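Local coordinates for concanavalin B (Canavalia ensiformis, PDB 6CAF), which may act as a carbohydrate-binding protein of the seed, built on the chitinase-like fold of glycosyl hydrolase family 18, at residues Q93-E96 with C97-M100; D41-L44 with R45-C48; A232-S235 with W236-V240. All coordinates share one frame; numbering follows the deposited sequence.

Contact 1: residues Q93-E96 with C97-M100; sequences QIKE and CQRM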
loop_
_atom_site.group_PDB
_atom_site.type_symbol
_atom_site.label_atom_id
_atom_site.label_comp_id
_atom_site.label_asym_id
_atom_site.label_seq_id
_atom_site.Cartn_x
_atom_site.Cartn_y
_atom_site.Cartn_z
ATOM N N GLN A 93 -18.501 1.889 6.534
ATOM C CA GLN A 93 -17.256 1.940 7.280
ATOM C C GLN A 93 -16.193 2.715 6.518
ATOM O O GLN A 93 -15.433 3.503 7.102
ATOM C CB GLN A 93 -16.743 0.541 7.640
ATOM C CG GLN A 93 -17.619 -0.167 8.650
ATOM C CD GLN A 93 -17.191 -1.580 8.933
ATOM O OE1 GLN A 93 -16.061 -1.828 9.383
ATOM N NE2 GLN A 93 -18.109 -2.523 8.721
ATOM N N ILE A 94 -16.143 2.513 5.205
ATOM C CA ILE A 94 -15.219 3.263 4.387
ATOM C C ILE A 94 -15.503 4.762 4.502
ATOM O O ILE A 94 -14.609 5.588 4.696
ATOM C CB ILE A 94 -15.326 2.800 2.928
ATOM C CG1 ILE A 94 -14.733 1.401 2.810
ATOM C CG2 ILE A 94 -14.639 3.774 1.984
ATOM C CD1 ILE A 94 -15.085 0.685 1.526
ATOM N N LYS A 95 -16.773 5.125 4.369
ATOM C CA LYS A 95 -17.139 6.524 4.403
ATOM C C LYS A 95 -16.861 7.145 5.768
ATOM O O LYS A 95 -16.389 8.281 5.827
ATOM C CB LYS A 95 -18.588 6.707 3.973
ATOM C CG LYS A 95 -18.712 6.466 2.468
ATOM C CD LYS A 95 -20.120 6.514 1.932
ATOM C CE LYS A 95 -20.091 6.518 0.415
ATOM N NZ LYS A 95 -21.459 6.487 -0.131
ATOM N N GLU A 96 -17.053 6.393 6.860
ATOM C CA GLU A 96 -16.696 6.943 8.186
ATOM C C GLU A 96 -15.194 7.089 8.340
ATOM O O GLU A 96 -14.722 8.088 8.902
ATOM C CB GLU A 96 -17.293 6.199 9.408
ATOM C CG GLU A 96 -17.204 4.674 9.484
ATOM C CD GLU A 96 -18.118 4.093 10.579
ATOM O OE1 GLU A 96 -18.960 4.866 11.086
ATOM O OE2 GLU A 96 -18.020 2.883 10.949
ATOM N N CYS A 97 -14.440 6.125 7.821
ATOM C CA CYS A 97 -12.982 6.277 7.793
ATOM C C CYS A 97 -12.606 7.580 7.125
ATOM O O CYS A 97 -11.756 8.340 7.620
ATOM C CB CYS A 97 -12.341 5.113 7.020
ATOM S SG CYS A 97 -12.373 3.498 7.832
ATOM N N GLN A 98 -13.169 7.805 5.949
ATOM C CA GLN A 98 -12.815 8.984 5.185
ATOM C C GLN A 98 -13.204 10.289 5.888
ATOM O O GLN A 98 -12.473 11.279 5.852
ATOM C CB GLN A 98 -13.451 8.912 3.797
ATOM C CG GLN A 98 -12.880 7.793 2.949
ATOM C CD GLN A 98 -13.579 7.674 1.619
ATOM O OE1 GLN A 98 -14.815 7.651 1.548
ATOM N NE2 GLN A 98 -12.804 7.565 0.566
ATOM N N ARG A 99 -14.358 10.276 6.531
ATOM C CA ARG A 99 -14.835 11.447 7.255
ATOM C C ARG A 99 -13.896 11.811 8.407
ATOM O O ARG A 99 -13.788 12.973 8.757
ATOM C CB ARG A 99 -16.268 11.187 7.764
ATOM C CG ARG A 99 -17.002 12.335 8.419
ATOM C CD ARG A 99 -18.467 11.926 8.594
ATOM N NE ARG A 99 -19.006 11.217 7.417
ATOM C CZ ARG A 99 -19.455 9.946 7.432
ATOM N NH1 ARG A 99 -19.436 9.215 8.571
ATOM N NH2 ARG A 99 -19.935 9.399 6.308
ATOM N N MET A 100 -13.187 10.827 8.956
ATOM C CA MET A 100 -12.245 11.165 10.008
ATOM C C MET A 100 -10.814 11.344 9.500
ATOM O O MET A 100 -9.883 11.443 10.271
ATOM C CB MET A 100 -12.340 10.204 11.185
ATOM C CG MET A 100 -11.954 8.786 10.893
ATOM S SD MET A 100 -11.914 7.832 12.424
ATOM C CE MET A 100 -12.287 6.205 11.836
#
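Between Q93-E96 and C97-M100 the closing turns of an alpha-helix are joined by four successive i to i+4 bonds, C97 N to Q93 O, Q98 N to I94 O, R99 N to K95 O and M100 N to E96 O; the last is the most bent, with an N-H...O angle of 140°, where M100 leaves helical geometry. The side chains illustrate how a helix covers its own backbone. R99 is poorly ordered, so its contacts are approximate. As modelled, it sets out with CG anti to the backbone N (chi1 -174°) and then bends at chi3, which folds the guanidinium back over the preceding turn. One face of the group receives K95 O, about 3.7 Å above its plane, while R99 NH2 comes within roughly 3.8 Å of K95 CB. On another flank Q98 runs alongside I94, both pointing the same way, and Q98 OE1 lies 3.9 Å from I94 CG2. Q98 NE2 donates to D149 OD2 and A147 O, and these outside partners fix the turn of the amide. K95 NZ forms a salt bridge with E91 and a hydrogen bond to K145 O. C97 SG lies 3.1 Å from Q93 O and forms the disulfide to C48. Helix 91-99 follows strand 55-64 and precedes strand 103-109 in a beta-alpha-beta unit of the TIM barrel, with Q93, E96 and M100 packed on helix 44-49 and I94 on the loop residues L143 and L148.

Contact 2: residues D41-L44 with R45-C48; sequences DGLL and RDTC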
loop_
_atom_site.group_PDB
_atom_site.type_symbol
_atom_site.label_atom_id
_atom_site.label_comp_id
_atom_site.label_asym_id
_atom_site.label_seq_id
_atom_site.Cartn_x
_atom_site.Cartn_y
_atom_site.Cartn_z
ATOM N N ASP A 41 -7.628 -9.441 10.936
ATOM C CA ASP A 41 -7.363 -8.023 11.032
ATOM C C ASP A 41 -8.437 -7.299 11.827
ATOM O O ASP A 41 -8.281 -6.127 12.145
ATOM C CB ASP A 41 -7.315 -7.381 9.649
ATOM C CG ASP A 41 -6.152 -7.833 8.823
ATOM O OD1 ASP A 41 -5.095 -8.184 9.381
ATOM O OD2 ASP A 41 -6.295 -7.766 7.579
ATOM N N GLY A 42 -9.554 -7.956 12.109
ATOM C CA GLY A 42 -10.658 -7.291 12.765
ATOM C C GLY A 42 -11.394 -6.326 11.830
ATOM O O GLY A 42 -11.279 -6.389 10.603
ATOM N N LEU A 43 -12.180 -5.436 12.424
ATOM C CA LEU A 43 -13.030 -4.555 11.662
ATOM C C LEU A 43 -12.243 -3.411 11.034
ATOM O O LEU A 43 -11.332 -2.850 11.637
ATOM C CB LEU A 43 -14.120 -3.961 12.518
ATOM C CG LEU A 43 -15.078 -4.972 13.122
ATOM C CD1 LEU A 43 -16.153 -4.169 13.825
ATOM C CD2 LEU A 43 -15.739 -5.873 12.103
ATOM N N LEU A 44 -12.662 -3.037 9.827
ATOM C CA LEU A 44 -12.153 -1.821 9.191
ATOM C C LEU A 44 -12.462 -0.607 10.080
ATOM O O LEU A 44 -11.600 0.249 10.304
ATOM C CB LEU A 44 -12.764 -1.643 7.787
ATOM C CG LEU A 44 -12.331 -0.353 7.107
ATOM C CD1 LEU A 44 -10.844 -0.303 6.886
ATOM C CD2 LEU A 44 -13.040 -0.188 5.764
ATOM N N ARG A 45 -13.684 -0.536 10.594
ATOM C CA ARG A 45 -14.013 0.567 11.489
ATOM C C ARG A 45 -13.008 0.688 12.628
ATOM O O ARG A 45 -12.557 1.797 12.955
ATOM C CB ARG A 45 -15.374 0.325 12.122
ATOM C CG ARG A 45 -15.720 1.373 13.158
ATOM C CD ARG A 45 -16.801 0.904 14.125
ATOM N NE ARG A 45 -16.307 -0.116 15.031
ATOM C CZ ARG A 45 -17.065 -0.836 15.835
ATOM N NH1 ARG A 45 -18.348 -0.652 15.838
ATOM N NH2 ARG A 45 -16.536 -1.720 16.638
ATOM N N ASP A 46 -12.723 -0.426 13.293
ATOM C CA ASP A 46 -11.843 -0.391 14.471
ATOM C C ASP A 46 -10.470 0.049 14.062
ATOM O O ASP A 46 -9.807 0.769 14.787
ATOM C CB ASP A 46 -11.746 -1.766 15.161
ATOM C CG ASP A 46 -12.998 -2.192 15.810
ATOM O OD1 ASP A 46 -13.901 -1.359 16.072
ATOM O OD2 ASP A 46 -13.125 -3.412 16.044
ATOM N N THR A 47 -10.033 -0.405 12.890
ATOM C CA THR A 47 -8.737 -0.032 12.357
ATOM C C THR A 47 -8.658 1.491 12.231
ATOM O O THR A 47 -7.724 2.125 12.725
ATOM C CB THR A 47 -8.530 -0.750 11.020
ATOM O OG1 THR A 47 -8.464 -2.151 11.286
ATOM C CG2 THR A 47 -7.257 -0.344 10.343
ATOM N N CYS A 48 -9.632 2.078 11.545
ATOM C CA CYS A 48 -9.614 3.518 11.339
ATOM C C CYS A 48 -9.708 4.297 12.642
ATOM O O CYS A 48 -9.020 5.302 12.833
ATOM C CB CYS A 48 -10.776 3.903 10.408
ATOM S SG CYS A 48 -10.488 3.321 8.724
HETATM O O HOH W 1 -11.811 -5.434 15.266
#
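L43 CD1 lies over one face of the R45 guanidinium, 3.7 Å above its plane and displaced toward the rim, while D46 CG lies at the guanidinium edge, in its plane. The grip is side-on, with two nitrogens on one oxygen: R45 NH2 makes a salt bridge to the syn lone pair of D46 OD1 at 2.7 Å, and R45 NE reaches D46 OD1 at 2.9 Å from above the carboxylate plane. A bend at chi3 (71°) turns the arginine back to its neighbour. A water accepts from L43 N at 2.9 Å and appears to donate to the second oxygen, D46 OD2, though that leg is unusually short and therefore uncertain. Because L43 is the N-cap, this relay appears to link the cap residue to the acidic side chain three residues on by way of a solvent molecule.

L43 O is held twice, by T47 N and by T47 OG1, each at 3.0 Å and from opposite faces of the carbonyl plane. The hydroxyl gets there by lying beside its own backbone N (chi1 -65°), and it is also met by R292 NE. One residue on, C48 N bonds L44 O, and L44 CD1 touches C48 SG at 4.1 Å.

Helix 44-49 follows the loop after strand 31-36: D41 is tied to G37, Q38 and Q293, L44 and T47 pack on W36 and on V56 of strand 55-64, and L44 also leans on helix 91-99.

Contact 3: residues A232-S235 with W236-V240; sequences AWLS and WTKSV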
loop_
_atom_site.group_PDB
_atom_site.type_symbol
_atom_site.label_atom_id
_atom_site.label_comp_id
_atom_site.label_asym_id
_atom_site.label_seq_id
_atom_site.Cartn_x
_atom_site.Cartn_y
_atom_site.Cartn_z
ATOM N N ALA A 232 19.796 0.758 0.387
ATOM C CA ALA A 232 18.644 0.522 -0.466
ATOM C C ALA A 232 17.764 1.779 -0.500
ATOM O O ALA A 232 17.260 2.163 -1.559
ATOM C CB ALA A 232 17.890 -0.718 -0.029
ATOM N N TRP A 233 17.540 2.396 0.661
ATOM C CA TRP A 233 16.801 3.648 0.678
ATOM C C TRP A 233 17.466 4.659 -0.250
ATOM O O TRP A 233 16.798 5.299 -1.064
ATOM C CB TRP A 233 16.720 4.184 2.103
ATOM C CG TRP A 233 16.040 5.485 2.214
ATOM C CD1 TRP A 233 16.608 6.695 2.070
ATOM C CD2 TRP A 233 14.642 5.720 2.387
ATOM N NE1 TRP A 233 15.670 7.686 2.195
ATOM C CE2 TRP A 233 14.453 7.105 2.383
ATOM C CE3 TRP A 233 13.543 4.892 2.583
ATOM C CZ2 TRP A 233 13.196 7.690 2.554
ATOM C CZ3 TRP A 233 12.303 5.461 2.744
ATOM C CH2 TRP A 233 12.150 6.849 2.743
ATOM N N LEU A 234 18.776 4.822 -0.125
ATOM C CA LEU A 234 19.501 5.699 -1.017
ATOM C C LEU A 234 19.212 5.378 -2.482
ATOM O O LEU A 234 18.934 6.273 -3.286
ATOM C CB LEU A 234 21.003 5.617 -0.724
ATOM C CG LEU A 234 21.904 6.479 -1.590
ATOM C CD1 LEU A 234 21.557 7.958 -1.472
ATOM C CD2 LEU A 234 23.376 6.247 -1.280
ATOM N N SER A 235 19.315 4.108 -2.838
ATOM C CA SER A 235 19.042 3.708 -4.216
ATOM C C SER A 235 17.657 4.146 -4.664
ATOM O O SER A 235 17.474 4.631 -5.793
ATOM C CB SER A 235 19.209 2.212 -4.346
ATOM O OG SER A 235 20.516 1.791 -4.023
ATOM N N TRP A 236 16.663 3.964 -3.803
ATOM C CA TRP A 236 15.289 4.345 -4.118
ATOM C C TRP A 236 15.147 5.865 -4.247
ATOM O O TRP A 236 14.360 6.333 -5.086
ATOM C CB TRP A 236 14.301 3.750 -3.096
ATOM C CG TRP A 236 14.053 2.326 -3.422
ATOM C CD1 TRP A 236 14.645 1.240 -2.874
ATOM C CD2 TRP A 236 13.205 1.836 -4.464
ATOM N NE1 TRP A 236 14.203 0.104 -3.486
ATOM C CE2 TRP A 236 13.321 0.441 -4.476
ATOM C CE3 TRP A 236 12.355 2.446 -5.379
ATOM C CZ2 TRP A 236 12.624 -0.359 -5.364
ATOM C CZ3 TRP A 236 11.679 1.655 -6.273
ATOM C CH2 TRP A 236 11.812 0.274 -6.262
ATOM N N THR A 237 15.878 6.645 -3.448
ATOM C CA THR A 237 15.780 8.084 -3.618
ATOM C C THR A 237 16.249 8.503 -4.998
ATOM O O THR A 237 15.787 9.495 -5.534
ATOM C CB THR A 237 16.549 8.892 -2.566
ATOM O OG1 THR A 237 17.957 8.686 -2.674
ATOM C CG2 THR A 237 16.046 8.593 -1.162
ATOM N N LYS A 238 17.182 7.749 -5.570
ATOM C CA LYS A 238 17.643 8.081 -6.932
ATOM C C LYS A 238 16.716 7.551 -8.018
ATOM O O LYS A 238 16.619 8.146 -9.099
ATOM C CB LYS A 238 19.014 7.518 -7.182
ATOM C CG LYS A 238 20.023 7.958 -6.175
ATOM C CD LYS A 238 19.974 9.442 -5.945
ATOM C CE LYS A 238 21.149 9.837 -5.083
ATOM N NZ LYS A 238 21.152 11.292 -4.770
ATOM N N SER A 239 16.129 6.588 -7.847
ATOM C CA SER A 239 15.248 5.771 -8.761
ATOM C C SER A 239 13.836 6.525 -8.839
ATOM O O SER A 239 13.161 6.440 -9.866
ATOM C CB SER A 239 15.082 4.328 -8.226
ATOM O OG SER A 239 15.988 3.388 -8.803
ATOM N N VAL A 240 13.363 7.053 -7.810
ATOM C CA VAL A 240 12.014 7.572 -7.785
ATOM C C VAL A 240 12.024 9.080 -7.959
ATOM O O VAL A 240 12.581 9.826 -7.131
ATOM C CB VAL A 240 11.290 7.224 -6.466
ATOM C CG1 VAL A 240 9.932 7.932 -6.391
ATOM C CG2 VAL A 240 11.154 5.723 -6.319
#
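W236 and A232 meet at the rim of an indole: A232 O lies near the ring plane, 3.1 Å from W236 CD1, while the same carbonyl accepts the backbone bond from W236 N. With W236 CG beside its own backbone N (chi1 -79°), the five-membered ring is drawn back along the preceding turn. The ring nitrogen W236 NE1 is satisfied by C190 O, and V240 CG2 borders the indole in its plane.

T237 makes a different use of its two branches. Its OG1, placed between the backbone N and the carbonyl carbon (chi1 66°), donates to L234 O at 2.7 Å, well off the carbonyl direction with a C=O...O angle of 126°. L234 O also accepts from K238 N at 3.2 Å, so one carbonyl serves two donors. The methyl T237 CG2 turns to W233 and comes within 3.5 Å of W233 NE1, obliquely to the ring, whose nitrogen is hydrogen-bonded to P278 O.

These residues belong to helix 227-239, the crossover helix between the parallel strands 208-212 and 247-252 of the TIM barrel. W236 reaches V211 of the first strand; W233 and T237 lie against L247 of the second.

S235 works mostly through its backbone. S235 O accepts a weak bond from K238 N and, as modelled, one from S239 N, which is less certain because S239 has two conformers; the helix ends just beyond, at V240. The S235 hydroxyl hydrogen-bonds to N231 O. L234 CD1 lies 4.1 Å from K238 CE, crossing the lysine chain on the outer side.

In the fold
Along the chain the order is contact 2, contact 1, contact 3, all within the family 18 region, whose parallel sheet curls into a TIM barrel. Contacts 1 and 2 are neighbours, with centres about 11 Å apart: helices 44-49 and 91-99, which pack outside the barrel in succession, after strands 31-36 and 55-64, are clamped by the disulfide C48-C97 and by a probable hydrogen bond from R45 N to Q93 OE1 at 3.0 Å. They form one disulfide-linked patch. Contact 3 lies across the barrel, its centre about 33 Å from each of theirs, and touches neither; it shares with them the parallel sheet on which its helix packs.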